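PDB 5J92: putative alpha KG dependent 2,4-D dioxygenase from Burkholderia xenovorans, which binds iron(II) and probably acts as a 2-oxoglutarate-dependent dioxygenase of the TauD/TfdA family. Local coordinates for residues A[47-52]-A[267-272]; A[119-124]-A[150-155]; A[154-159]-A[248-253]; A[252-255]-A[259-262]. All blocks are in the same frame, centred on the assembly; numbering follows the deposited sequence.

Contact 1 of 4, residues A[47-52]-A[267-272]; sequences QYPVLI and RALMHR. With FE2 (Fe (II) ion), chain E.
His271 NE2 binds the iron(II) ion at 2.4 Å, and two residues earlier on the same strand Leu269 packs against Pro49 and Val50. The rotation of His271 places CG between the backbone N and the carbonyl carbon (chi1 69°), which lets the imidazole reach the metal alongside His122 and Asp124. The contact with 47-52 is purely apolar and buried. Leu269 CG lies anti to its carbonyl carbon (chi1 -60°), and from there the branch end divides over the proline: CD1 reaches Pro49 CB at 3.7 Å, while CD2 lies 3.9 Å from Pro49 CG. Leu269 CD1 also meets Val50 CG2 at 3.7 Å, so this one methyl touches both neighbouring residues, and the leucine crosses both side chains at about a right angle. Ala268 CB adds a looser touch on Pro49 CB at 4.1 Å. Arg155 packs on both Pro49 and Ala268, and Trp264 touches both Leu269 and the imidazole of His271, so the apolar cluster continues toward the metal. The packing joins strand 50-53 of the major sheet to strand 269-273 of the minor sheet, the facing sheets of the double-stranded beta-helix that carries the facial triad of two histidines and one carboxylate.

Contact 2 of 4, residues A[119-124]-A[150-155]; sequences RRWHSD and QFADMR. With FE2 (Fe (II) ion), chain E.
Gln150 begins the contact beside the six-membered ring of Trp121, with Gln150 CB 3.7 Å from Trp121 CH2 and Gln150 O 3.5 Å from Trp121 CZ3. Trp121 CG is anti to the carbonyl carbon and beside the backbone N (chi1 -70°), from where the indole reaches across to strand 149-153. The Gln150 amide is turned only 26° from the indole plane; OE1 accepts from Arg272 NH2 and NE2 is hydrogen-bonded to Ser253 OG, which fixes its rotation. Phe151 points its CB away from the loop and packs on His271 and Val262; its carbonyl carbon is 3.9 Å from Trp121 CZ3. Ala152 then turns its CB to Trp121 CZ3, at 3.6 Å. The loop so covered is the HxD element of the facial triad, where His122 NE2 and Asp124 OD1 each bind iron(II) at 2.5 Å. His122 ND1 donates to Arg120 O at 2.7 Å, near the ring plane, steadying the imidazole. Asp153 closes the strand as the N-cap of helix 154-159; its OD1 accepts from Ala156 N and, weakly, from Arg155 N. Arg155 folds back on that cap side-on, NE to OD1 and NH2 to OD2 of Asp153, the latter a 2.8 Å salt bridge.

Contact 3 of 4, residues A[154-159]-A[248-253]; sequences MRAAYD and PQFVYS
Phe250 lays its ring against Ala156 and Ala157 on the first turn of helix 154-159, the helix that directly follows the central strand 149-153 of the minor sheet of the double-stranded beta-helix. The aromatic residue ends a short 3-10 turn, closed by Val251 N donating to Pro248 O, just before edge strand 251-254 begins. Its CG is anti to the carbonyl carbon and beside the backbone N (chi1 -55°), a setting that carries the ring off the backbone toward the helix. There Ala157 CA sits over the ring centre in a CH-pi contact, 4.0 Å from the centroid and 12° off the normal. Ala156 CB comes to Phe250 CD1 at 3.7 Å, whereas Ala157 CB stays 4.4 Å from CD2 of the same ring. The opposite face is covered from within the same turn: Gln249 turns its CG between backbone N and carbonyl carbon (chi1 63°), and that methylene rests 3.7 Å above the ring plane, over the centre. The phenyl is thus held flat between a helix backbone and a glutamine chain, and Phe244 of helix 231-245 adds a further ring contact. Small alanines let the aromatic come right up to the main chain. Next to CD1 on the ring, Phe250 CE1 lies 3.6 Å from the carbonyl oxygen Ala156 O.

Contact 4 of 4, residues A[252-255]-A[259-262]; sequences YSHE and RDLV
With CG anti to the backbone N (chi1 -175°), the imidazole of His254 extends from its strand toward Asp260, whose CG lies anti to the carbonyl carbon and beside the N; the two side chains approach from opposite directions. NE2 of His254 donates to Asp260 OD2 at 3.0 Å with an N-H...O angle of 147°. The oxygen is near the imidazole plane, but the donor comes from above the carboxylate, 35° out of its plane, and the two planes are turned well away from each other. The second ring nitrogen, His254 ND1, shares a 2.7 Å hydrogen bond with Tyr252 OH, so both nitrogens are engaged and the rotation of the imidazole is fixed. Val262 slides past the same ring in the opposite direction, its CG2 3.7 Å from His254 NE2, and Ile52 packs nearby. A water donates to both Asp260 OD2, at 2.7 Å, and Glu255 O, at 3.0 Å, bridging the two segments beside the direct bond. The short turn between the segments carries the chain from strand 251-254 of the minor sheet to strand 261-265 of the major sheet. Ser257 N of this turn also donates to OD2, so this single oxygen receives three donors. Such a setting would probably stabilise the negative charge on Asp260, and the carboxylate should in turn favour a proton on NE2 of His254.

Overall arrangement
From the N terminus, 47-52 pairs with 267-272, so contact 1 closes a loop of 214 residues that encloses the other three. Inside it, contact 2 closes a short loop of 25 residues between the metal-binding loop and strand 149-153. Contact 3 opens where contact 2 ends, sharing Met154 and Arg155, and spans 88 residues to 248-253; contact 4 follows from there, sharing Tyr252 and Ser253 and leaving a turn of three residues. Contacts 2 and 3 meet along neighbouring strands 149-153 and 251-254, contact 1 adds strand 269-273 of the same sheet, and contacts 1 and 4 both link that sheet to the major one.

Contact 1 of 4, residues A[47-52]-A[267-272]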
loop_
_atom_site.group_PDB
_atom_site.type_symbol
_atom_site.label_atom_id
_atom_site.label_comp_id
_atom_site.label_asym_id
_atom_site.label_seq_id
_atom_site.Cartn_x
_atom_site.Cartn_y
_atom_site.Cartn_z
ATOM N N GLN A 47 17.337 -20.214 8.069
ATOM C CA GLN A 47 17.394 -20.070 6.622
ATOM C C GLN A 47 16.026 -19.722 6.037
ATOM O O GLN A 47 15.878 -18.684 5.383
ATOM C CB GLN A 47 17.937 -21.359 5.988
ATOM C CG GLN A 47 17.927 -21.334 4.458
ATOM C CD GLN A 47 18.613 -22.550 3.832
ATOM O OE1 GLN A 47 18.977 -23.503 4.523
ATOM N NE2 GLN A 47 18.797 -22.509 2.522
ATOM N N TYR A 48 15.014 -20.577 6.263
ATOM C CA TYR A 48 13.651 -20.354 5.771
ATOM C C TYR A 48 12.739 -19.978 6.939
ATOM O O TYR A 48 12.245 -20.871 7.644
ATOM C CB TYR A 48 13.097 -21.609 5.096
ATOM C CG TYR A 48 13.934 -22.218 3.997
ATOM C CD1 TYR A 48 13.792 -21.795 2.664
ATOM C CD2 TYR A 48 14.846 -23.238 4.285
ATOM C CE1 TYR A 48 14.549 -22.381 1.640
ATOM C CE2 TYR A 48 15.595 -23.835 3.267
ATOM C CZ TYR A 48 15.444 -23.398 1.957
ATOM O OH TYR A 48 16.186 -23.976 0.954
ATOM N N PRO A 49 12.427 -18.700 7.149
ATOM C CA PRO A 49 11.582 -18.323 8.303
ATOM C C PRO A 49 10.140 -18.838 8.233
ATOM O O PRO A 49 9.416 -18.731 9.245
ATOM C CB PRO A 49 11.627 -16.785 8.286
ATOM C CG PRO A 49 12.027 -16.423 6.912
ATOM C CD PRO A 49 12.920 -17.530 6.412
ATOM N N VAL A 50 9.705 -19.388 7.094
ATOM C CA VAL A 50 8.411 -20.065 6.963
ATOM C C VAL A 50 8.690 -21.543 6.737
ATOM O O VAL A 50 9.356 -21.911 5.760
ATOM C CB VAL A 50 7.556 -19.510 5.809
ATOM C CG1 VAL A 50 6.204 -20.277 5.719
ATOM C CG2 VAL A 50 7.323 -18.005 5.944
ATOM N N LEU A 51 8.216 -22.389 7.656
ATOM C CA LEU A 51 8.357 -23.833 7.557
ATOM C C LEU A 51 6.973 -24.472 7.480
ATOM O O LEU A 51 6.074 -24.144 8.275
ATOM C CB LEU A 51 9.147 -24.395 8.753
ATOM C CG LEU A 51 10.609 -23.954 8.897
ATOM C CD1 LEU A 51 11.224 -24.517 10.174
ATOM C CD2 LEU A 51 11.420 -24.416 7.697
ATOM N N ILE A 52 6.818 -25.385 6.532
ATOM C CA ILE A 52 5.551 -26.041 6.222
ATOM C C ILE A 52 5.722 -27.524 6.510
ATOM O O ILE A 52 6.578 -28.183 5.902
ATOM C CB ILE A 52 5.158 -25.838 4.751
ATOM C CG1 ILE A 52 5.080 -24.352 4.425
ATOM C CG2 ILE A 52 3.877 -26.583 4.436
ATOM C CD1 ILE A 52 5.610 -24.040 3.041
ATOM N N ARG A 267 10.082 -12.732 13.801
ATOM C CA ARG A 267 11.276 -11.903 13.946
ATOM C C ARG A 267 11.916 -11.550 12.614
ATOM O O ARG A 267 12.804 -10.694 12.593
ATOM C CB ARG A 267 12.306 -12.615 14.830
ATOM C CG ARG A 267 11.780 -12.965 16.216
ATOM C CD ARG A 267 12.726 -13.883 16.971
ATOM N NE ARG A 267 12.818 -15.212 16.367
ATOM C CZ ARG A 267 13.437 -16.238 16.940
ATOM N NH1 ARG A 267 14.013 -16.078 18.131
ATOM N NH2 ARG A 267 13.478 -17.419 16.331
ATOM N N ALA A 268 11.483 -12.179 11.511
ATOM C CA ALA A 268 12.060 -11.947 10.195
ATOM C C ALA A 268 11.021 -11.627 9.129
ATOM O O ALA A 268 11.380 -11.509 7.956
ATOM C CB ALA A 268 12.868 -13.175 9.743
ATOM N N LEU A 269 9.747 -11.502 9.490
ATOM C CA LEU A 269 8.706 -11.473 8.479
ATOM C C LEU A 269 7.623 -10.472 8.821
ATOM O O LEU A 269 7.479 -10.028 9.962
ATOM C CB LEU A 269 8.023 -12.841 8.321
ATOM C CG LEU A 269 8.900 -14.008 7.901
ATOM C CD1 LEU A 269 8.232 -15.288 8.286
ATOM C CD2 LEU A 269 9.098 -13.919 6.378
ATOM N N MET A 270 6.855 -10.150 7.790
ATOM C CA MET A 270 5.484 -9.707 7.902
ATOM C C MET A 270 4.650 -10.764 7.198
ATOM O O MET A 270 5.159 -11.530 6.363
ATOM C CB MET A 270 5.266 -8.329 7.263
ATOM C CG MET A 270 5.672 -7.145 8.147
ATOM S SD MET A 270 5.030 -5.578 7.547
ATOM C CE MET A 270 5.603 -5.587 5.860
ATOM N N HIS A 271 3.378 -10.831 7.555
ATOM C CA HIS A 271 2.489 -11.746 6.855
ATOM C C HIS A 271 1.107 -11.116 6.787
ATOM O O HIS A 271 0.801 -10.156 7.497
ATOM C CB HIS A 271 2.417 -13.104 7.546
ATOM C CG HIS A 271 1.711 -13.050 8.859
ATOM N ND1 HIS A 271 2.314 -12.584 10.009
ATOM C CD2 HIS A 271 0.438 -13.359 9.197
ATOM C CE1 HIS A 271 1.444 -12.617 11.000
ATOM N NE2 HIS A 271 0.302 -13.091 10.534
ATOM N N ARG A 272 0.263 -11.685 5.937
ATOM C CA ARG A 272 -1.109 -11.219 5.840
ATOM C C ARG A 272 -1.945 -12.342 5.264
ATOM O O ARG A 272 -1.434 -13.181 4.521
ATOM C CB ARG A 272 -1.233 -9.964 4.962
ATOM C CG ARG A 272 -1.000 -10.232 3.469
ATOM C CD ARG A 272 -1.160 -8.977 2.603
ATOM N NE ARG A 272 -0.984 -9.303 1.181
ATOM C CZ ARG A 272 -1.323 -8.497 0.178
ATOM N NH1 ARG A 272 -1.844 -7.318 0.445
ATOM N NH2 ARG A 272 -1.156 -8.879 -1.093
HETATM FE FE FE2 E . -1.227 -12.502 12.341
#

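Contact 2 of 4, residues A[119-124]-A[150-155]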
loop_
_atom_site.group_PDB
_atom_site.type_symbol
_atom_site.label_atom_id
_atom_site.label_comp_id
_atom_site.label_asym_id
_atom_site.label_seq_id
_atom_site.Cartn_x
_atom_site.Cartn_y
_atom_site.Cartn_z
ATOM N N ARG A 119 -5.747 -8.828 7.096
ATOM C CA ARG A 119 -5.522 -8.635 5.667
ATOM C C ARG A 119 -4.486 -7.556 5.386
ATOM O O ARG A 119 -4.108 -7.362 4.226
ATOM C CB ARG A 119 -6.838 -8.300 4.959
ATOM C CG ARG A 119 -7.845 -9.426 5.003
ATOM C CD ARG A 119 -9.161 -9.017 4.374
ATOM N NE ARG A 119 -10.082 -10.147 4.328
ATOM C CZ ARG A 119 -11.284 -10.108 3.778
ATOM N NH1 ARG A 119 -11.725 -8.985 3.219
ATOM N NH2 ARG A 119 -12.046 -11.194 3.790
ATOM N N ARG A 120 -4.026 -6.864 6.425
ATOM C CA ARG A 120 -2.958 -5.884 6.324
ATOM C C ARG A 120 -1.648 -6.505 6.804
ATOM O O ARG A 120 -1.630 -7.267 7.780
ATOM C CB ARG A 120 -3.317 -4.631 7.141
ATOM C CG ARG A 120 -4.501 -3.846 6.526
ATOM C CD ARG A 120 -5.420 -3.203 7.549
ATOM N NE ARG A 120 -6.480 -2.404 6.921
ATOM C CZ ARG A 120 -7.693 -2.859 6.599
ATOM N NH1 ARG A 120 -8.021 -4.121 6.834
ATOM N NH2 ARG A 120 -8.591 -2.053 6.047
ATOM N N TRP A 121 -0.555 -6.187 6.108
ATOM C CA TRP A 121 0.756 -6.739 6.459
ATOM C C TRP A 121 1.131 -6.397 7.896
ATOM O O TRP A 121 1.114 -5.227 8.294
ATOM C CB TRP A 121 1.841 -6.188 5.534
ATOM C CG TRP A 121 1.807 -6.660 4.117
ATOM C CD1 TRP A 121 1.385 -5.948 3.029
ATOM C CD2 TRP A 121 2.254 -7.933 3.622
ATOM N NE1 TRP A 121 1.538 -6.713 1.882
ATOM C CE2 TRP A 121 2.065 -7.930 2.230
ATOM C CE3 TRP A 121 2.796 -9.076 4.230
ATOM C CZ2 TRP A 121 2.398 -9.026 1.427
ATOM C CZ3 TRP A 121 3.133 -10.171 3.424
ATOM C CH2 TRP A 121 2.930 -10.127 2.044
ATOM N N HIS A 122 1.496 -7.412 8.679
ATOM C CA HIS A 122 1.856 -7.156 10.071
ATOM C C HIS A 122 2.790 -8.256 10.573
ATOM O O HIS A 122 2.968 -9.292 9.930
ATOM C CB HIS A 122 0.590 -7.054 10.931
ATOM C CG HIS A 122 -0.203 -8.315 10.956
ATOM N ND1 HIS A 122 -0.916 -8.762 9.861
ATOM C CD2 HIS A 122 -0.369 -9.248 11.925
ATOM C CE1 HIS A 122 -1.496 -9.912 10.155
ATOM N NE2 HIS A 122 -1.184 -10.228 11.400
ATOM N N SER A 123 3.414 -8.001 11.720
ATOM C CA SER A 123 4.189 -8.989 12.466
ATOM C C SER A 123 3.511 -9.197 13.817
ATOM O O SER A 123 3.192 -8.220 14.503
ATOM C CB SER A 123 5.640 -8.532 12.657
ATOM O OG SER A 123 6.412 -9.528 13.324
ATOM N N ASP A 124 3.262 -10.459 14.178
ATOM C CA ASP A 124 2.383 -10.777 15.309
ATOM C C ASP A 124 2.843 -10.142 16.614
ATOM O O ASP A 124 3.994 -10.306 17.028
ATOM C CB ASP A 124 2.273 -12.288 15.489
ATOM C CG ASP A 124 1.366 -12.909 14.454
ATOM O OD1 ASP A 124 0.768 -12.102 13.713
ATOM O OD2 ASP A 124 1.253 -14.161 14.385
ATOM N N GLN A 150 0.308 -14.891 2.929
ATOM C CA GLN A 150 1.473 -14.367 2.243
ATOM C C GLN A 150 2.506 -13.907 3.262
ATOM O O GLN A 150 2.158 -13.435 4.350
ATOM C CB GLN A 150 1.092 -13.208 1.310
ATOM C CG GLN A 150 0.064 -13.595 0.261
ATOM C CD GLN A 150 -0.137 -12.532 -0.816
ATOM O OE1 GLN A 150 0.003 -11.327 -0.571
ATOM N NE2 GLN A 150 -0.467 -12.986 -2.026
ATOM N N PHE A 151 3.782 -14.064 2.902
ATOM C CA PHE A 151 4.890 -13.791 3.807
ATOM C C PHE A 151 5.897 -12.912 3.091
ATOM O O PHE A 151 6.312 -13.227 1.971
ATOM C CB PHE A 151 5.556 -15.089 4.292
ATOM C CG PHE A 151 4.623 -15.996 5.037
ATOM C CD1 PHE A 151 4.436 -15.834 6.403
ATOM C CD2 PHE A 151 3.910 -16.993 4.368
ATOM C CE1 PHE A 151 3.565 -16.661 7.108
ATOM C CE2 PHE A 151 3.036 -17.825 5.057
ATOM C CZ PHE A 151 2.863 -17.656 6.436
ATOM N N ALA A 152 6.296 -11.824 3.740
ATOM C CA ALA A 152 7.246 -10.877 3.177
ATOM C C ALA A 152 8.542 -10.927 3.971
ATOM O O ALA A 152 8.533 -10.768 5.200
ATOM C CB ALA A 152 6.663 -9.465 3.158
ATOM N N ASP A 153 9.649 -11.149 3.269
ATOM C CA ASP A 153 10.952 -11.350 3.910
ATOM C C ASP A 153 11.574 -10.000 4.270
ATOM O O ASP A 153 12.037 -9.269 3.388
ATOM C CB ASP A 153 11.862 -12.146 2.980
ATOM C CG ASP A 153 13.169 -12.590 3.659
ATOM O OD1 ASP A 153 13.570 -11.979 4.684
ATOM O OD2 ASP A 153 13.787 -13.554 3.142
ATOM N N MET A 154 11.582 -9.663 5.565
ATOM C CA MET A 154 12.164 -8.402 6.022
ATOM C C MET A 154 13.695 -8.403 6.003
ATOM O O MET A 154 14.303 -7.321 6.077
ATOM C CB MET A 154 11.682 -8.075 7.441
ATOM C CG MET A 154 10.171 -7.862 7.565
ATOM S SD MET A 154 9.572 -6.518 6.525
ATOM C CE MET A 154 8.931 -7.414 5.144
ATOM N N ARG A 155 14.327 -9.581 5.976
ATOM C CA ARG A 155 15.781 -9.646 5.808
ATOM C C ARG A 155 16.164 -9.281 4.379
ATOM O O ARG A 155 17.055 -8.451 4.151
ATOM C CB ARG A 155 16.298 -11.051 6.141
ATOM C CG ARG A 155 15.658 -11.694 7.359
ATOM C CD ARG A 155 15.890 -13.196 7.367
ATOM N NE ARG A 155 15.333 -13.823 6.156
ATOM C CZ ARG A 155 15.491 -15.102 5.818
ATOM N NH1 ARG A 155 16.190 -15.927 6.601
ATOM N NH2 ARG A 155 14.931 -15.564 4.697
HETATM FE FE FE2 E . -1.227 -12.502 12.341
#

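Contact 3 of 4, residues A[154-159]-A[248-253]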
loop_
_atom_site.group_PDB
_atom_site.type_symbol
_atom_site.label_atom_id
_atom_site.label_comp_id
_atom_site.label_asym_id
_atom_site.label_seq_id
_atom_site.Cartn_x
_atom_site.Cartn_y
_atom_site.Cartn_z
ATOM N N MET A 154 11.582 -9.663 5.565
ATOM C CA MET A 154 12.164 -8.402 6.022
ATOM C C MET A 154 13.695 -8.403 6.003
ATOM O O MET A 154 14.303 -7.321 6.077
ATOM C CB MET A 154 11.682 -8.075 7.441
ATOM C CG MET A 154 10.171 -7.862 7.565
ATOM S SD MET A 154 9.572 -6.518 6.525
ATOM C CE MET A 154 8.931 -7.414 5.144
ATOM N N ARG A 155 14.327 -9.581 5.976
ATOM C CA ARG A 155 15.781 -9.646 5.808
ATOM C C ARG A 155 16.164 -9.281 4.379
ATOM O O ARG A 155 17.055 -8.451 4.151
ATOM C CB ARG A 155 16.298 -11.051 6.141
ATOM C CG ARG A 155 15.658 -11.694 7.359
ATOM C CD ARG A 155 15.890 -13.196 7.367
ATOM N NE ARG A 155 15.333 -13.823 6.156
ATOM C CZ ARG A 155 15.491 -15.102 5.818
ATOM N NH1 ARG A 155 16.190 -15.927 6.601
ATOM N NH2 ARG A 155 14.931 -15.564 4.697
ATOM N N ALA A 156 15.501 -9.916 3.403
ATOM C CA ALA A 156 15.747 -9.611 2.003
ATOM C C ALA A 156 15.449 -8.148 1.708
ATOM O O ALA A 156 16.188 -7.490 0.966
ATOM C CB ALA A 156 14.891 -10.524 1.111
ATOM N N ALA A 157 14.369 -7.618 2.288
ATOM C CA ALA A 157 14.042 -6.215 2.074
ATOM C C ALA A 157 15.134 -5.315 2.633
ATOM O O ALA A 157 15.521 -4.327 1.998
ATOM C CB ALA A 157 12.693 -5.883 2.714
ATOM N N TYR A 158 15.630 -5.628 3.829
ATOM C CA TYR A 158 16.730 -4.840 4.379
ATOM C C TYR A 158 17.951 -4.925 3.472
ATOM O O TYR A 158 18.584 -3.906 3.171
ATOM C CB TYR A 158 17.074 -5.297 5.798
ATOM C CG TYR A 158 18.257 -4.551 6.362
ATOM C CD1 TYR A 158 18.095 -3.316 6.959
ATOM C CD2 TYR A 158 19.538 -5.073 6.269
ATOM C CE1 TYR A 158 19.172 -2.616 7.460
ATOM C CE2 TYR A 158 20.623 -4.388 6.772
ATOM C CZ TYR A 158 20.429 -3.158 7.370
ATOM O OH TYR A 158 21.504 -2.463 7.856
ATOM N N ASP A 159 18.281 -6.140 3.014
ATOM C CA ASP A 159 19.481 -6.343 2.202
ATOM C C ASP A 159 19.431 -5.534 0.917
ATOM O O ASP A 159 20.469 -5.066 0.428
ATOM C CB ASP A 159 19.662 -7.822 1.865
ATOM C CG ASP A 159 20.002 -8.664 3.071
ATOM O OD1 ASP A 159 20.388 -8.085 4.119
ATOM O OD2 ASP A 159 19.890 -9.911 2.970
ATOM N N PRO A 248 6.894 -8.006 -5.004
ATOM C CA PRO A 248 6.806 -9.471 -5.178
ATOM C C PRO A 248 8.120 -10.209 -4.955
ATOM O O PRO A 248 8.109 -11.360 -4.490
ATOM C CB PRO A 248 6.292 -9.631 -6.622
ATOM C CG PRO A 248 6.489 -8.288 -7.266
ATOM C CD PRO A 248 6.377 -7.269 -6.170
ATOM N N GLN A 249 9.257 -9.582 -5.249
ATOM C CA GLN A 249 10.521 -10.279 -5.042
ATOM C C GLN A 249 10.803 -10.578 -3.575
ATOM O O GLN A 249 11.716 -11.364 -3.294
ATOM C CB GLN A 249 11.674 -9.474 -5.658
ATOM C CG GLN A 249 11.934 -8.092 -5.043
ATOM C CD GLN A 249 11.237 -6.970 -5.813
ATOM O OE1 GLN A 249 10.139 -7.156 -6.341
ATOM N NE2 GLN A 249 11.880 -5.800 -5.883
ATOM N N PHE A 250 10.063 -9.976 -2.634
ATOM C CA PHE A 250 10.253 -10.242 -1.216
ATOM C C PHE A 250 9.127 -11.081 -0.625
ATOM O O PHE A 250 9.107 -11.292 0.590
ATOM C CB PHE A 250 10.367 -8.924 -0.431
ATOM C CG PHE A 250 11.429 -8.004 -0.942
ATOM C CD1 PHE A 250 12.732 -8.454 -1.134
ATOM C CD2 PHE A 250 11.112 -6.697 -1.296
ATOM C CE1 PHE A 250 13.701 -7.601 -1.621
ATOM C CE2 PHE A 250 12.082 -5.830 -1.775
ATOM C CZ PHE A 250 13.385 -6.288 -1.942
ATOM N N VAL A 251 8.186 -11.555 -1.450
ATOM C CA VAL A 251 6.949 -12.164 -0.967
ATOM C C VAL A 251 6.833 -13.606 -1.446
ATOM O O VAL A 251 7.133 -13.920 -2.607
ATOM C CB VAL A 251 5.721 -11.346 -1.412
ATOM C CG1 VAL A 251 4.422 -12.103 -1.084
ATOM C CG2 VAL A 251 5.746 -9.979 -0.691
ATOM N N TYR A 252 6.414 -14.481 -0.531
ATOM C CA TYR A 252 5.978 -15.841 -0.833
ATOM C C TYR A 252 4.497 -15.956 -0.485
ATOM O O TYR A 252 4.094 -15.629 0.634
ATOM C CB TYR A 252 6.796 -16.877 -0.043
ATOM C CG TYR A 252 6.180 -18.268 0.011
ATOM C CD1 TYR A 252 6.128 -19.072 -1.120
ATOM C CD2 TYR A 252 5.648 -18.772 1.193
ATOM C CE1 TYR A 252 5.571 -20.342 -1.066
ATOM C CE2 TYR A 252 5.074 -20.045 1.257
ATOM C CZ TYR A 252 5.046 -20.823 0.116
ATOM O OH TYR A 252 4.491 -22.084 0.141
ATOM N N SER A 253 3.699 -16.417 -1.438
ATOM C CA SER A 253 2.267 -16.623 -1.248
ATOM C C SER A 253 2.001 -18.114 -1.042
ATOM O O SER A 253 2.276 -18.933 -1.930
ATOM C CB SER A 253 1.491 -16.081 -2.453
ATOM O OG SER A 253 0.085 -16.189 -2.252
#

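Contact 4 of 4, residues A[252-255]-A[259-262]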
loop_
_atom_site.group_PDB
_atom_site.type_symbol
_atom_site.label_atom_id
_atom_site.label_comp_id
_atom_site.label_asym_id
_atom_site.label_seq_id
_atom_site.Cartn_x
_atom_site.Cartn_y
_atom_site.Cartn_z
ATOM N N TYR A 252 6.414 -14.481 -0.531
ATOM C CA TYR A 252 5.978 -15.841 -0.833
ATOM C C TYR A 252 4.497 -15.956 -0.485
ATOM O O TYR A 252 4.094 -15.629 0.634
ATOM C CB TYR A 252 6.796 -16.877 -0.043
ATOM C CG TYR A 252 6.180 -18.268 0.011
ATOM C CD1 TYR A 252 6.128 -19.072 -1.120
ATOM C CD2 TYR A 252 5.648 -18.772 1.193
ATOM C CE1 TYR A 252 5.571 -20.342 -1.066
ATOM C CE2 TYR A 252 5.074 -20.045 1.257
ATOM C CZ TYR A 252 5.046 -20.823 0.116
ATOM O OH TYR A 252 4.491 -22.084 0.141
ATOM N N SER A 253 3.699 -16.417 -1.438
ATOM C CA SER A 253 2.267 -16.623 -1.248
ATOM C C SER A 253 2.001 -18.114 -1.042
ATOM O O SER A 253 2.276 -18.933 -1.930
ATOM C CB SER A 253 1.491 -16.081 -2.453
ATOM O OG SER A 253 0.085 -16.189 -2.252
ATOM N N HIS A 254 1.500 -18.481 0.131
ATOM C CA HIS A 254 1.316 -19.893 0.433
ATOM C C HIS A 254 -0.075 -20.342 0.006
ATOM O O HIS A 254 -1.082 -19.878 0.563
ATOM C CB HIS A 254 1.531 -20.186 1.914
ATOM C CG HIS A 254 1.461 -21.645 2.235
ATOM N ND1 HIS A 254 2.414 -22.544 1.797
ATOM C CD2 HIS A 254 0.537 -22.369 2.906
ATOM C CE1 HIS A 254 2.091 -23.756 2.212
ATOM N NE2 HIS A 254 0.955 -23.677 2.885
ATOM N N GLU A 255 -0.124 -21.257 -0.970
ATOM C CA GLU A 255 -1.362 -21.941 -1.337
ATOM C C GLU A 255 -1.578 -23.091 -0.362
ATOM O O GLU A 255 -0.809 -24.059 -0.347
ATOM C CB GLU A 255 -1.305 -22.452 -2.776
ATOM C CG GLU A 255 -1.269 -21.354 -3.832
ATOM C CD GLU A 255 -2.587 -20.613 -3.950
ATOM O OE1 GLU A 255 -3.615 -21.106 -3.435
ATOM O OE2 GLU A 255 -2.599 -19.522 -4.554
ATOM N N ARG A 259 -4.477 -29.717 6.266
ATOM C CA ARG A 259 -3.585 -30.201 7.318
ATOM C C ARG A 259 -2.117 -29.836 7.087
ATOM O O ARG A 259 -1.216 -30.493 7.640
ATOM C CB ARG A 259 -3.726 -31.710 7.531
ATOM C CG ARG A 259 -5.053 -32.134 8.151
ATOM C CD ARG A 259 -5.270 -31.510 9.520
ATOM N NE ARG A 259 -6.499 -32.036 10.106
ATOM C CZ ARG A 259 -6.694 -32.235 11.402
ATOM N NH1 ARG A 259 -5.740 -31.942 12.273
ATOM N NH2 ARG A 259 -7.848 -32.732 11.820
ATOM N N ASP A 260 -1.866 -28.773 6.321
ATOM C CA ASP A 260 -0.585 -28.096 6.382
ATOM C C ASP A 260 -0.424 -27.525 7.789
ATOM O O ASP A 260 -1.331 -26.860 8.303
ATOM C CB ASP A 260 -0.525 -26.930 5.394
ATOM C CG ASP A 260 -0.113 -27.325 3.983
ATOM O OD1 ASP A 260 0.274 -28.478 3.718
ATOM O OD2 ASP A 260 -0.160 -26.415 3.131
ATOM N N LEU A 261 0.723 -27.764 8.408
ATOM C CA LEU A 261 1.125 -27.011 9.592
ATOM C C LEU A 261 2.189 -26.019 9.142
ATOM O O LEU A 261 3.288 -26.416 8.736
ATOM C CB LEU A 261 1.645 -27.931 10.694
ATOM C CG LEU A 261 1.611 -27.430 12.142
ATOM C CD1 LEU A 261 2.220 -28.469 13.063
ATOM C CD2 LEU A 261 2.338 -26.119 12.323
ATOM N N VAL A 262 1.873 -24.732 9.222
ATOM C CA VAL A 262 2.786 -23.681 8.790
ATOM C C VAL A 262 3.257 -22.936 10.030
ATOM O O VAL A 262 2.442 -22.430 10.817
ATOM C CB VAL A 262 2.146 -22.723 7.775
ATOM C CG1 VAL A 262 3.130 -21.594 7.421
ATOM C CG2 VAL A 262 1.735 -23.483 6.522
HETATM O O HOH W 1 0.355 -26.693 0.510
#